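Local coordinates for alcohol dehydrogenase (Escherichia coli, PDB 5VM2), which probably oxidises or reduces a still unidentified alcohol-type substrate with NAD(H) or NADP(H), as other members of the zinc-containing alcohol dehydrogenase family do, at residues S4-Q9 with G123-Y128; M14-A19 with R322-A327; D144-T149 with D310-V315; T316-Y321 with K340-I345. All coordinates share one frame; numbering follows the deposited sequence.

Interactions 1, 2 and 4 form one cluster, with interaction 3 at its far end. Centres of interactions 1 and 2 are about 7 Å apart, since strands 3-10 and 13-19 are neighbours in a two-stranded antiparallel sheet. Interaction 4, about 13 Å from interaction 2 between centres, shares with it the unit of strand 315-320, helix 324-333 and strand 340-344. Residues 310-321 run without a break from interaction 3 into interaction 4, whose centres lie about 11 Å apart. Along the chain, 4-9 and 14-19 come first, then 123-128 and 144-149, and the remaining four segments last. The segments from 310 onward thus pack against the N-terminal hairpin and the start of helix 145-163.

Interaction 1: S4-Q9 with G123-Y128; sequences SKAILQ and GALTHY
S4, K5 and A6 meet L125, T126 and H127 most tightly through backbone oxygens. The T126 hydroxyl donates from OG1 to S4 O at 2.6 Å, and lies out of that carbonyl's plane. Its place follows from chi1 (180°), which sets OG1 anti to the backbone N. The same S4 oxygen also takes a weak hydrogen bond from H127 N. Across the K5-T126 pair, L125 O, the carbonyl oxygen of the residue at the centre of an inverse gamma turn, accepts from A6 N at 3.0 Å and a fairly straight 164°, while the methyl A6 CB rests 3.8 Å from L125 CB. S4 OG approaches the imidazole edge of H127, 3.2 Å from CD2, and is hydrogen-bonded to Y321 OH.

The other side is looser. The K5 side chain touches T126 by CG, 3.7 Å from OG1, the two lying side by side; it then leads away to a salt bridge between NZ and E60. Beyond the A6 bond a water donates to both A6 O, at 2.6 Å, and L125 O, bridging the carbonyls.

With directions 168° apart and a single bridge, K5 to T126, this is an isolated antiparallel beta bridge, joining the N-terminal hairpin to the loop ahead of strand 128-132 in the GroES-like domain.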
loop_
_atom_site.group_PDB
_atom_site.type_symbol
_atom_site.label_atom_id
_atom_site.label_comp_id
_atom_site.label_asym_id
_atom_site.label_seq_id
_atom_site.Cartn_x
_atom_site.Cartn_y
_atom_site.Cartn_z
ATOM N N SER A 4 -16.993 17.289 6.156
ATOM C CA SER A 4 -17.303 16.242 7.115
ATOM C C SER A 4 -16.159 15.240 7.103
ATOM O O SER A 4 -15.336 15.224 6.185
ATOM C CB SER A 4 -18.637 15.551 6.798
ATOM O OG SER A 4 -18.503 14.646 5.713
ATOM N N LYS A 5 -16.094 14.418 8.147
ATOM C CA LYS A 5 -15.107 13.351 8.214
ATOM C C LYS A 5 -15.756 12.098 8.772
ATOM O O LYS A 5 -16.670 12.167 9.598
ATOM C CB LYS A 5 -13.893 13.700 9.096
ATOM C CG LYS A 5 -13.506 15.159 9.154
ATOM C CD LYS A 5 -12.466 15.417 10.247
ATOM C CE LYS A 5 -13.071 15.361 11.643
ATOM N NZ LYS A 5 -12.123 15.833 12.698
ATOM N N ALA A 6 -15.265 10.950 8.317
ATOM C CA ALA A 6 -15.619 9.664 8.901
ATOM C C ALA A 6 -14.668 9.378 10.056
ATOM O O ALA A 6 -13.445 9.368 9.874
ATOM C CB ALA A 6 -15.553 8.552 7.857
ATOM N N ILE A 7 -15.226 9.143 11.239
ATOM C CA ILE A 7 -14.454 8.985 12.463
ATOM C C ILE A 7 -14.708 7.595 13.026
ATOM O O ILE A 7 -15.829 7.080 12.953
ATOM C CB ILE A 7 -14.818 10.078 13.494
ATOM C CG1 ILE A 7 -14.062 11.368 13.193
ATOM C CG2 ILE A 7 -14.546 9.629 14.918
ATOM C CD1 ILE A 7 -14.260 11.848 11.799
ATOM N N LEU A 8 -13.660 6.983 13.575
ATOM C CA LEU A 8 -13.803 5.761 14.366
ATOM C C LEU A 8 -14.271 6.165 15.760
ATOM O O LEU A 8 -13.474 6.464 16.650
ATOM C CB LEU A 8 -12.493 4.984 14.412
ATOM C CG LEU A 8 -12.542 3.666 15.186
ATOM C CD1 LEU A 8 -13.249 2.585 14.378
ATOM C CD2 LEU A 8 -11.141 3.223 15.579
ATOM N N GLN A 9 -15.593 6.187 15.940
ATOM C CA GLN A 9 -16.172 6.577 17.222
ATOM C C GLN A 9 -15.759 5.615 18.330
ATOM O O GLN A 9 -15.507 6.029 19.468
ATOM C CB GLN A 9 -17.692 6.637 17.088
ATOM C CG GLN A 9 -18.452 6.902 18.368
ATOM C CD GLN A 9 -19.937 7.062 18.110
ATOM O OE1 GLN A 9 -20.700 6.100 18.193
ATOM N NE2 GLN A 9 -20.352 8.279 17.781
ATOM N N GLY A 123 -7.615 11.614 8.963
ATOM C CA GLY A 123 -8.011 10.611 7.996
ATOM C C GLY A 123 -8.259 11.193 6.615
ATOM O O GLY A 123 -8.653 12.346 6.466
ATOM N N ALA A 124 -8.014 10.367 5.592
ATOM C CA ALA A 124 -8.332 10.764 4.227
ATOM C C ALA A 124 -9.829 10.731 3.957
ATOM O O ALA A 124 -10.290 11.347 2.990
ATOM C CB ALA A 124 -7.599 9.865 3.232
ATOM N N LEU A 125 -10.596 10.024 4.788
ATOM C CA LEU A 125 -12.052 9.957 4.658
ATOM C C LEU A 125 -12.648 11.283 5.123
ATOM O O LEU A 125 -13.083 11.449 6.265
ATOM C CB LEU A 125 -12.608 8.778 5.449
ATOM C CG LEU A 125 -12.213 7.410 4.890
ATOM C CD1 LEU A 125 -12.554 6.298 5.870
ATOM C CD2 LEU A 125 -12.893 7.174 3.552
ATOM N N THR A 126 -12.649 12.247 4.207
ATOM C CA THR A 126 -13.211 13.570 4.434
ATOM C C THR A 126 -13.406 14.210 3.070
ATOM O O THR A 126 -12.832 13.762 2.075
ATOM C CB THR A 126 -12.305 14.431 5.326
ATOM O OG1 THR A 126 -12.891 15.728 5.521
ATOM C CG2 THR A 126 -10.932 14.587 4.696
ATOM N N HIS A 127 -14.239 15.251 3.023
ATOM C CA HIS A 127 -14.471 15.919 1.747
ATOM C C HIS A 127 -13.309 16.824 1.361
ATOM O O HIS A 127 -13.010 16.963 0.170
ATOM C CB HIS A 127 -15.772 16.725 1.787
ATOM C CG HIS A 127 -17.007 15.881 1.736
ATOM N ND1 HIS A 127 -17.398 15.202 0.602
ATOM C CD2 HIS A 127 -17.942 15.609 2.679
ATOM C CE1 HIS A 127 -18.518 14.543 0.849
ATOM N NE2 HIS A 127 -18.869 14.774 2.101
ATOM N N TYR A 128 -12.638 17.425 2.342
ATOM C CA TYR A 128 -11.588 18.402 2.096
ATOM C C TYR A 128 -10.427 18.152 3.043
ATOM O O TYR A 128 -10.632 17.948 4.244
ATOM C CB TYR A 128 -12.103 19.837 2.287
ATOM C CG TYR A 128 -13.157 20.259 1.290
ATOM C CD1 TYR A 128 -12.800 20.807 0.066
ATOM C CD2 TYR A 128 -14.508 20.099 1.567
ATOM C CE1 TYR A 128 -13.762 21.191 -0.855
ATOM C CE2 TYR A 128 -15.479 20.477 0.650
ATOM C CZ TYR A 128 -15.098 21.024 -0.558
ATOM O OH TYR A 128 -16.053 21.403 -1.475
HETATM O O HOH W 1 -11.511 10.561 8.682
#

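Interaction 2: M14-A19 with R322-A327; sequences MKIISA and RDVQQA
M14 and I16 on one strand face Q325 and V324 at the start of helix 324-333, so the contact packs the N-terminal beta hairpin against the helix of a beta-alpha-beta unit. The strand and the helix start run in nearly opposite directions, 165° apart over the touching parts.

I16 and V324 meet at a slant. I16 has its CB directed at the helix, with CG1 4.2 Å from V324 CG1 and the terminal CD1 touching the same methyl and lying 3.7 Å from R322 CA. V324 meets it with CG1 because chi1 (56°) sets this methyl between the backbone N and the carbonyl carbon. That same methyl lies 4.4 Å from M14 CB, so the one methyl touches both strand residues, the M14 contact being the longer. R322 contributes its backbone here, and its side chain leads away from the strand.

M14 has CB directed at the helix, yet its thioether tail bends at chi2 and chi3, and the side chain also packs on L8, L63 and F46. V324 in turn lies on I343, which links this contact to the strand after the helix.

Q325 supplies the polar part. Its CG is anti to the backbone N, and a bend at chi2 brings CD toward the strand. NE2 is hydrogen-bonded to G12 O and E329 OE2, which fixes which end of the amide faces M14. OE1 lies 3.3 Å from M14 CB and accepts from M14 N at 2.8 Å, with an N-H...O angle of 161°.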
loop_
_atom_site.group_PDB
_atom_site.type_symbol
_atom_site.label_atom_id
_atom_site.label_comp_id
_atom_site.label_asym_id
_atom_site.label_seq_id
_atom_site.Cartn_x
_atom_site.Cartn_y
_atom_site.Cartn_z
ATOM N N MET A 14 -17.961 3.299 12.842
ATOM C CA MET A 14 -17.718 4.550 12.139
ATOM C C MET A 14 -18.986 5.392 12.120
ATOM O O MET A 14 -20.100 4.861 12.057
ATOM C CB MET A 14 -17.287 4.290 10.694
ATOM C CG MET A 14 -16.147 3.304 10.534
ATOM S SD MET A 14 -14.587 4.007 11.087
ATOM C CE MET A 14 -14.400 5.359 9.930
ATOM N N LYS A 15 -18.812 6.715 12.175
ATOM C CA LYS A 15 -19.845 7.618 11.678
ATOM C C LYS A 15 -19.200 8.872 11.111
ATOM O O LYS A 15 -18.015 9.145 11.317
ATOM C CB LYS A 15 -20.886 8.007 12.740
ATOM C CG LYS A 15 -21.224 6.905 13.709
ATOM C CD LYS A 15 -22.706 6.849 13.966
ATOM C CE LYS A 15 -23.021 5.934 15.132
ATOM N NZ LYS A 15 -22.848 6.660 16.414
ATOM N N ILE A 16 -20.030 9.647 10.421
ATOM C CA ILE A 16 -19.621 10.854 9.719
ATOM C C ILE A 16 -20.120 12.047 10.523
ATOM O O ILE A 16 -21.330 12.204 10.732
ATOM C CB ILE A 16 -20.170 10.879 8.283
ATOM C CG1 ILE A 16 -19.681 9.649 7.510
ATOM C CG2 ILE A 16 -19.789 12.172 7.575
ATOM C CD1 ILE A 16 -20.328 9.483 6.157
ATOM N N ILE A 17 -19.192 12.882 10.982
ATOM C CA ILE A 17 -19.534 14.065 11.757
ATOM C C ILE A 17 -19.114 15.299 10.972
ATOM O O ILE A 17 -18.319 15.230 10.033
ATOM C CB ILE A 17 -18.879 14.056 13.152
ATOM C CG1 ILE A 17 -17.355 13.959 13.026
ATOM C CG2 ILE A 17 -19.428 12.912 13.989
ATOM C CD1 ILE A 17 -16.640 13.841 14.357
ATOM N N SER A 18 -19.661 16.441 11.372
ATOM C CA SER A 18 -19.307 17.686 10.712
ATOM C C SER A 18 -17.848 18.043 10.989
ATOM O O SER A 18 -17.247 17.625 11.983
ATOM C CB SER A 18 -20.224 18.822 11.168
ATOM O OG SER A 18 -20.244 19.865 10.209
ATOM N N ALA A 19 -17.277 18.820 10.075
ATOM C CA ALA A 19 -15.908 19.286 10.210
ATOM C C ALA A 19 -15.764 20.586 9.442
ATOM O O ALA A 19 -16.501 20.844 8.487
ATOM C CB ALA A 19 -14.900 18.257 9.694
ATOM N N ARG A 322 -21.084 7.799 2.223
ATOM C CA ARG A 322 -22.025 7.714 3.337
ATOM C C ARG A 322 -22.261 6.273 3.776
ATOM O O ARG A 322 -22.651 6.041 4.926
ATOM C CB ARG A 322 -23.357 8.380 2.967
ATOM C CG ARG A 322 -24.456 8.213 4.022
ATOM C CD ARG A 322 -25.767 8.870 3.597
ATOM N NE ARG A 322 -26.931 8.065 3.968
ATOM C CZ ARG A 322 -28.191 8.483 3.879
ATOM N NH1 ARG A 322 -28.456 9.705 3.439
ATOM N NH2 ARG A 322 -29.186 7.684 4.238
ATOM N N ASP A 323 -21.895 5.279 2.963
ATOM C CA ASP A 323 -21.953 3.875 3.350
ATOM C C ASP A 323 -20.645 3.376 3.953
ATOM O O ASP A 323 -20.320 2.190 3.812
ATOM C CB ASP A 323 -22.335 3.017 2.142
ATOM C CG ASP A 323 -23.686 3.391 1.565
ATOM O OD1 ASP A 323 -24.633 3.608 2.349
ATOM O OD2 ASP A 323 -23.799 3.472 0.323
ATOM N N VAL A 324 -19.895 4.248 4.634
ATOM C CA VAL A 324 -18.547 3.845 5.039
ATOM C C VAL A 324 -18.595 2.718 6.064
ATOM O O VAL A 324 -17.725 1.839 6.079
ATOM C CB VAL A 324 -17.762 5.063 5.567
ATOM C CG1 VAL A 324 -18.510 5.739 6.708
ATOM C CG2 VAL A 324 -16.365 4.650 6.016
ATOM N N GLN A 325 -19.657 2.625 6.867
ATOM C CA GLN A 325 -19.746 1.565 7.868
ATOM C C GLN A 325 -19.756 0.189 7.216
ATOM O O GLN A 325 -18.977 -0.695 7.593
ATOM C CB GLN A 325 -20.998 1.764 8.724
ATOM C CG GLN A 325 -21.177 0.758 9.864
ATOM C CD GLN A 325 -19.972 0.659 10.786
ATOM O OE1 GLN A 325 -19.238 1.628 10.970
ATOM N NE2 GLN A 325 -19.759 -0.514 11.362
ATOM N N GLN A 326 -20.650 -0.013 6.244
ATOM C CA GLN A 326 -20.685 -1.274 5.513
ATOM C C GLN A 326 -19.354 -1.547 4.827
ATOM O O GLN A 326 -18.869 -2.685 4.828
ATOM C CB GLN A 326 -21.823 -1.252 4.493
ATOM C CG GLN A 326 -21.595 -2.148 3.288
ATOM C CD GLN A 326 -22.818 -2.251 2.403
ATOM O OE1 GLN A 326 -23.684 -1.375 2.416
ATOM N NE2 GLN A 326 -22.899 -3.327 1.629
ATOM N N ALA A 327 -18.741 -0.507 4.251
ATOM C CA ALA A 327 -17.439 -0.654 3.609
ATOM C C ALA A 327 -16.430 -1.319 4.534
ATOM O O ALA A 327 -15.664 -2.191 4.107
ATOM C CB ALA A 327 -16.921 0.711 3.151
#

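Interaction 3: D144-T149 with D310-V315; sequences DTMEGT and DVKSMV
D144 and K312 carry the charged part of the contact. K312 NZ donates to D144 OD2 at 3.0 Å, a salt bridge that uses the syn lone pair of this oxygen, and the two side chains cross at about a right angle. K312 gets there by bends at chi3 and chi4 (-52° and -58°). E147 OE2 is 4.2 Å from the same NZ, beyond salt-bridge range, but probably adds to the negative field around the ammonium.

Hydrogen bonds hold the carboxylates in place. D144 is the N-cap residue, and D144 OD1 accepts from E147 N at 2.9 Å, while D144 N donates to E147 OE2; the reciprocal pair is a capping box. D144 thus caps the helix with one oxygen and binds lysine with the other. A water donates to E147 OE1 and accepts from K312 N, bridging the segments. Within 310-315, D310 OD1 accepts from S313 N, an Asx motif, and OD2 separately accepts from S313 OG.

The apolar contacts are at van der Waals distance: M146 CE lies 3.9 Å from V315 CG2, and E147 CG lies 4.0 Å from V311 CG2.

The first turn of helix 145-163 thereby packs on the loop between helix 297-305 and strand 315-320. V311 also touches M183 of helix 179-190 and L150, while M146 rests on Y35 of strand 28-37.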
loop_
_atom_site.group_PDB
_atom_site.type_symbol
_atom_site.label_atom_id
_atom_site.label_comp_id
_atom_site.label_asym_id
_atom_site.label_seq_id
_atom_site.Cartn_x
_atom_site.Cartn_y
_atom_site.Cartn_z
ATOM N N ASP A 144 -7.300 8.573 -13.861
ATOM C CA ASP A 144 -8.374 9.173 -13.083
ATOM C C ASP A 144 -8.018 9.150 -11.598
ATOM O O ASP A 144 -6.995 8.596 -11.179
ATOM C CB ASP A 144 -9.705 8.472 -13.364
ATOM C CG ASP A 144 -9.664 6.980 -13.087
ATOM O OD1 ASP A 144 -9.338 6.587 -11.947
ATOM O OD2 ASP A 144 -9.981 6.199 -14.009
ATOM N N THR A 145 -8.879 9.761 -10.784
ATOM C CA THR A 145 -8.555 9.907 -9.372
ATOM C C THR A 145 -8.670 8.596 -8.605
ATOM O O THR A 145 -8.067 8.470 -7.533
ATOM C CB THR A 145 -9.443 10.976 -8.734
ATOM O OG1 THR A 145 -10.808 10.745 -9.099
ATOM C CG2 THR A 145 -9.021 12.360 -9.209
ATOM N N MET A 146 -9.419 7.617 -9.119
ATOM C CA MET A 146 -9.399 6.302 -8.484
ATOM C C MET A 146 -8.068 5.601 -8.720
ATOM O O MET A 146 -7.538 4.952 -7.813
ATOM C CB MET A 146 -10.545 5.430 -8.986
ATOM C CG MET A 146 -10.643 4.128 -8.213
ATOM S SD MET A 146 -11.854 2.983 -8.869
ATOM C CE MET A 146 -11.052 2.482 -10.393
ATOM N N GLU A 147 -7.521 5.705 -9.936
ATOM C CA GLU A 147 -6.176 5.192 -10.178
ATOM C C GLU A 147 -5.146 5.955 -9.355
ATOM O O GLU A 147 -4.213 5.358 -8.809
ATOM C CB GLU A 147 -5.833 5.277 -11.664
ATOM C CG GLU A 147 -6.561 4.274 -12.548
ATOM C CD GLU A 147 -6.276 4.491 -14.027
ATOM O OE1 GLU A 147 -5.571 3.657 -14.637
ATOM O OE2 GLU A 147 -6.757 5.500 -14.580
ATOM N N GLY A 148 -5.297 7.280 -9.262
ATOM C CA GLY A 148 -4.388 8.060 -8.437
ATOM C C GLY A 148 -4.392 7.614 -6.988
ATOM O O GLY A 148 -3.359 7.638 -6.315
ATOM N N THR A 149 -5.556 7.198 -6.491
ATOM C CA THR A 149 -5.642 6.669 -5.137
ATOM C C THR A 149 -4.815 5.398 -4.991
ATOM O O THR A 149 -4.146 5.194 -3.971
ATOM C CB THR A 149 -7.106 6.403 -4.785
ATOM O OG1 THR A 149 -7.844 7.627 -4.881
ATOM C CG2 THR A 149 -7.230 5.848 -3.380
ATOM N N ASP A 310 -1.302 -2.165 -14.031
ATOM C CA ASP A 310 -2.770 -2.095 -14.062
ATOM C C ASP A 310 -3.299 -2.110 -12.629
ATOM O O ASP A 310 -3.306 -3.153 -11.971
ATOM C CB ASP A 310 -3.338 -3.254 -14.882
ATOM C CG ASP A 310 -4.872 -3.228 -15.003
ATOM O OD1 ASP A 310 -5.550 -2.417 -14.334
ATOM O OD2 ASP A 310 -5.408 -4.047 -15.780
ATOM N N VAL A 311 -3.762 -0.950 -12.153
ATOM C CA VAL A 311 -4.398 -0.868 -10.839
ATOM C C VAL A 311 -5.924 -0.818 -10.924
ATOM O O VAL A 311 -6.597 -1.168 -9.940
ATOM C CB VAL A 311 -3.875 0.343 -10.032
ATOM C CG1 VAL A 311 -2.404 0.167 -9.704
ATOM C CG2 VAL A 311 -4.109 1.654 -10.781
ATOM N N LYS A 312 -6.487 -0.406 -12.065
ATOM C CA LYS A 312 -7.937 -0.323 -12.199
ATOM C C LYS A 312 -8.576 -1.703 -12.133
ATOM O O LYS A 312 -9.635 -1.876 -11.518
ATOM C CB LYS A 312 -8.296 0.375 -13.511
ATOM C CG LYS A 312 -9.761 0.275 -13.904
ATOM C CD LYS A 312 -10.057 1.117 -15.137
ATOM C CE LYS A 312 -9.570 2.549 -14.961
ATOM N NZ LYS A 312 -10.190 3.209 -13.776
ATOM N N SER A 313 -7.944 -2.701 -12.756
ATOM C CA SER A 313 -8.481 -4.054 -12.743
ATOM C C SER A 313 -8.495 -4.666 -11.350
ATOM O O SER A 313 -9.166 -5.681 -11.141
ATOM C CB SER A 313 -7.677 -4.948 -13.686
ATOM O OG SER A 313 -7.889 -4.590 -15.041
ATOM N N MET A 314 -7.769 -4.092 -10.392
ATOM C CA MET A 314 -7.730 -4.686 -9.063
ATOM C C MET A 314 -8.924 -4.288 -8.208
ATOM O O MET A 314 -9.263 -5.016 -7.267
ATOM C CB MET A 314 -6.422 -4.308 -8.367
ATOM C CG MET A 314 -5.198 -4.745 -9.156
ATOM S SD MET A 314 -3.646 -4.271 -8.380
ATOM C CE MET A 314 -3.892 -4.947 -6.733
ATOM N N VAL A 315 -9.588 -3.180 -8.532
ATOM C CA VAL A 315 -10.713 -2.698 -7.733
ATOM C C VAL A 315 -11.888 -3.650 -7.927
ATOM O O VAL A 315 -12.458 -3.740 -9.017
ATOM C CB VAL A 315 -11.095 -1.263 -8.105
ATOM C CG1 VAL A 315 -12.259 -0.788 -7.247
ATOM C CG2 VAL A 315 -9.903 -0.347 -7.925
HETATM O O HOH W 2 -4.865 1.060 -14.099
#

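Interaction 4: T316-Y321 with K340-I345; sequences THIYDY and KGVIKI
A beta-alpha-beta unit is closed here, where T316-Y321 lies beside K340-I345 as parallel strands, H317 opposite G341 and D320 opposite K344. Their axes approach to 4.4 Å and differ in direction by 26°. T316 N donates to K340 O, H317 O accepts from V342 N, and Y319 then uses both its groups. Y319 N gives a straight bond to V342 O at 2.9 Å, within the carbonyl plane, and K344 N meets Y319 O at 2.6 Å with a C=O...N angle of 177°. The bond from Y321 N to K344 O is weak, but a water donating to D320 OD1 and K344 O adds a second link at this end.

Between the strands the chain passes through helix 324-333, the crossover of the unit, which packs on the face bearing Y319 and I343. Y319 CD1 comes edge-on to V342 O, 3.4 Å away, and the phenol ends in a hydrogen bond to E330 of that helix. The other face carries I318 and V342, whose branches lie side by side; I318 CG1 lies 3.6 Å from V342 CG2. Past the paired part, I345 CG2 sits 4.1 Å above one face of the Y321 ring, displaced toward its rim, and I345 CG1 approaches Y321 CD1 to 3.8 Å. At the opposite end K340 NZ leaves the strand for a salt bridge with E66, a ligand of the bound magnesium ion.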
loop_
_atom_site.group_PDB
_atom_site.type_symbol
_atom_site.label_atom_id
_atom_site.label_comp_id
_atom_site.label_asym_id
_atom_site.label_seq_id
_atom_site.Cartn_x
_atom_site.Cartn_y
_atom_site.Cartn_z
ATOM N N THR A 316 -12.258 -4.357 -6.861
ATOM C CA THR A 316 -13.384 -5.278 -6.908
ATOM C C THR A 316 -14.646 -4.715 -6.269
ATOM O O THR A 316 -15.734 -5.250 -6.510
ATOM C CB THR A 316 -13.010 -6.596 -6.219
ATOM O OG1 THR A 316 -12.482 -6.320 -4.917
ATOM C CG2 THR A 316 -11.953 -7.334 -7.032
ATOM N N HIS A 317 -14.533 -3.653 -5.472
ATOM C CA HIS A 317 -15.683 -3.079 -4.782
ATOM C C HIS A 317 -15.488 -1.578 -4.627
ATOM O O HIS A 317 -14.412 -1.126 -4.228
ATOM C CB HIS A 317 -15.881 -3.721 -3.404
ATOM C CG HIS A 317 -16.102 -5.200 -3.447
ATOM N ND1 HIS A 317 -15.065 -6.107 -3.449
ATOM C CD2 HIS A 317 -17.241 -5.930 -3.488
ATOM C CE1 HIS A 317 -15.555 -7.333 -3.491
ATOM N NE2 HIS A 317 -16.873 -7.253 -3.515
ATOM N N ILE A 318 -16.532 -0.816 -4.938
ATOM C CA ILE A 318 -16.554 0.628 -4.736
ATOM C C ILE A 318 -17.736 0.949 -3.835
ATOM O O ILE A 318 -18.878 0.601 -4.156
ATOM C CB ILE A 318 -16.655 1.393 -6.064
ATOM C CG1 ILE A 318 -15.430 1.114 -6.935
ATOM C CG2 ILE A 318 -16.803 2.888 -5.809
ATOM C CD1 ILE A 318 -15.541 1.666 -8.338
ATOM N N TYR A 319 -17.466 1.609 -2.713
ATOM C CA TYR A 319 -18.459 1.993 -1.722
ATOM C C TYR A 319 -18.697 3.496 -1.772
ATOM O O TYR A 319 -17.768 4.276 -2.007
ATOM C CB TYR A 319 -18.017 1.594 -0.310
ATOM C CG TYR A 319 -17.712 0.126 -0.138
ATOM C CD1 TYR A 319 -16.431 -0.367 -0.350
ATOM C CD2 TYR A 319 -18.709 -0.773 0.221
ATOM C CE1 TYR A 319 -16.149 -1.711 -0.200
ATOM C CE2 TYR A 319 -18.436 -2.119 0.372
ATOM C CZ TYR A 319 -17.155 -2.582 0.160
ATOM O OH TYR A 319 -16.879 -3.921 0.309
ATOM N N ASP A 320 -19.943 3.925 -1.603
ATOM C CA ASP A 320 -20.213 5.339 -1.402
ATOM C C ASP A 320 -19.732 5.768 -0.019
ATOM O O ASP A 320 -19.694 4.976 0.926
ATOM C CB ASP A 320 -21.707 5.633 -1.561
ATOM C CG ASP A 320 -22.126 5.760 -3.016
ATOM O OD1 ASP A 320 -21.275 6.139 -3.849
ATOM O OD2 ASP A 320 -23.305 5.484 -3.329
ATOM N N TYR A 321 -19.363 7.046 0.086
ATOM C CA TYR A 321 -18.808 7.571 1.332
ATOM C C TYR A 321 -19.813 7.482 2.481
ATOM O O TYR A 321 -19.447 7.113 3.604
ATOM C CB TYR A 321 -18.346 9.011 1.101
ATOM C CG TYR A 321 -18.010 9.812 2.338
ATOM C CD1 TYR A 321 -16.903 9.505 3.120
ATOM C CD2 TYR A 321 -18.787 10.905 2.700
ATOM C CE1 TYR A 321 -16.593 10.257 4.243
ATOM C CE2 TYR A 321 -18.487 11.660 3.813
ATOM C CZ TYR A 321 -17.392 11.335 4.583
ATOM O OH TYR A 321 -17.108 12.097 5.691
ATOM N N LYS A 340 -9.320 -5.324 -3.849
ATOM C CA LYS A 340 -9.131 -3.951 -3.397
ATOM C C LYS A 340 -10.481 -3.252 -3.392
ATOM O O LYS A 340 -11.167 -3.214 -4.418
ATOM C CB LYS A 340 -8.144 -3.199 -4.293
ATOM C CG LYS A 340 -7.763 -1.819 -3.767
ATOM C CD LYS A 340 -7.126 -1.905 -2.390
ATOM C CE LYS A 340 -6.317 -0.659 -2.083
ATOM N NZ LYS A 340 -5.940 -0.577 -0.645
ATOM N N GLY A 341 -10.861 -2.713 -2.243
ATOM C CA GLY A 341 -12.038 -1.878 -2.136
ATOM C C GLY A 341 -11.632 -0.421 -2.032
ATOM O O GLY A 341 -10.578 -0.092 -1.492
ATOM N N VAL A 342 -12.473 0.455 -2.582
ATOM C CA VAL A 342 -12.277 1.892 -2.471
ATOM C C VAL A 342 -13.596 2.525 -2.057
ATOM O O VAL A 342 -14.671 1.940 -2.211
ATOM C CB VAL A 342 -11.763 2.536 -3.780
ATOM C CG1 VAL A 342 -10.500 1.832 -4.269
ATOM C CG2 VAL A 342 -12.840 2.515 -4.846
ATOM N N ILE A 343 -13.497 3.733 -1.516
ATOM C CA ILE A 343 -14.655 4.505 -1.088
ATOM C C ILE A 343 -14.721 5.755 -1.950
ATOM O O ILE A 343 -13.746 6.514 -2.033
ATOM C CB ILE A 343 -14.589 4.858 0.406
ATOM C CG1 ILE A 343 -14.651 3.581 1.248
ATOM C CG2 ILE A 343 -15.726 5.790 0.775
ATOM C CD1 ILE A 343 -14.199 3.757 2.670
ATOM N N LYS A 344 -15.859 5.955 -2.609
ATOM C CA LYS A 344 -16.086 7.101 -3.477
ATOM C C LYS A 344 -16.661 8.243 -2.649
ATOM O O LYS A 344 -17.702 8.086 -2.002
ATOM C CB LYS A 344 -17.033 6.732 -4.618
ATOM C CG LYS A 344 -17.246 7.842 -5.633
ATOM C CD LYS A 344 -18.241 7.422 -6.701
ATOM C CE LYS A 344 -17.930 8.083 -8.034
ATOM N NZ LYS A 344 -17.675 9.541 -7.896
ATOM N N ILE A 345 -15.985 9.390 -2.653
ATOM C CA ILE A 345 -16.469 10.551 -1.918
ATOM C C ILE A 345 -16.976 11.601 -2.895
ATOM O O ILE A 345 -16.216 12.454 -3.366
ATOM C CB ILE A 345 -15.385 11.132 -0.995
ATOM C CG1 ILE A 345 -14.878 10.062 -0.032
ATOM C CG2 ILE A 345 -15.935 12.315 -0.215
ATOM C CD1 ILE A 345 -13.664 10.485 0.745
HETATM O O HOH W 3 -20.379 8.672 -3.058
#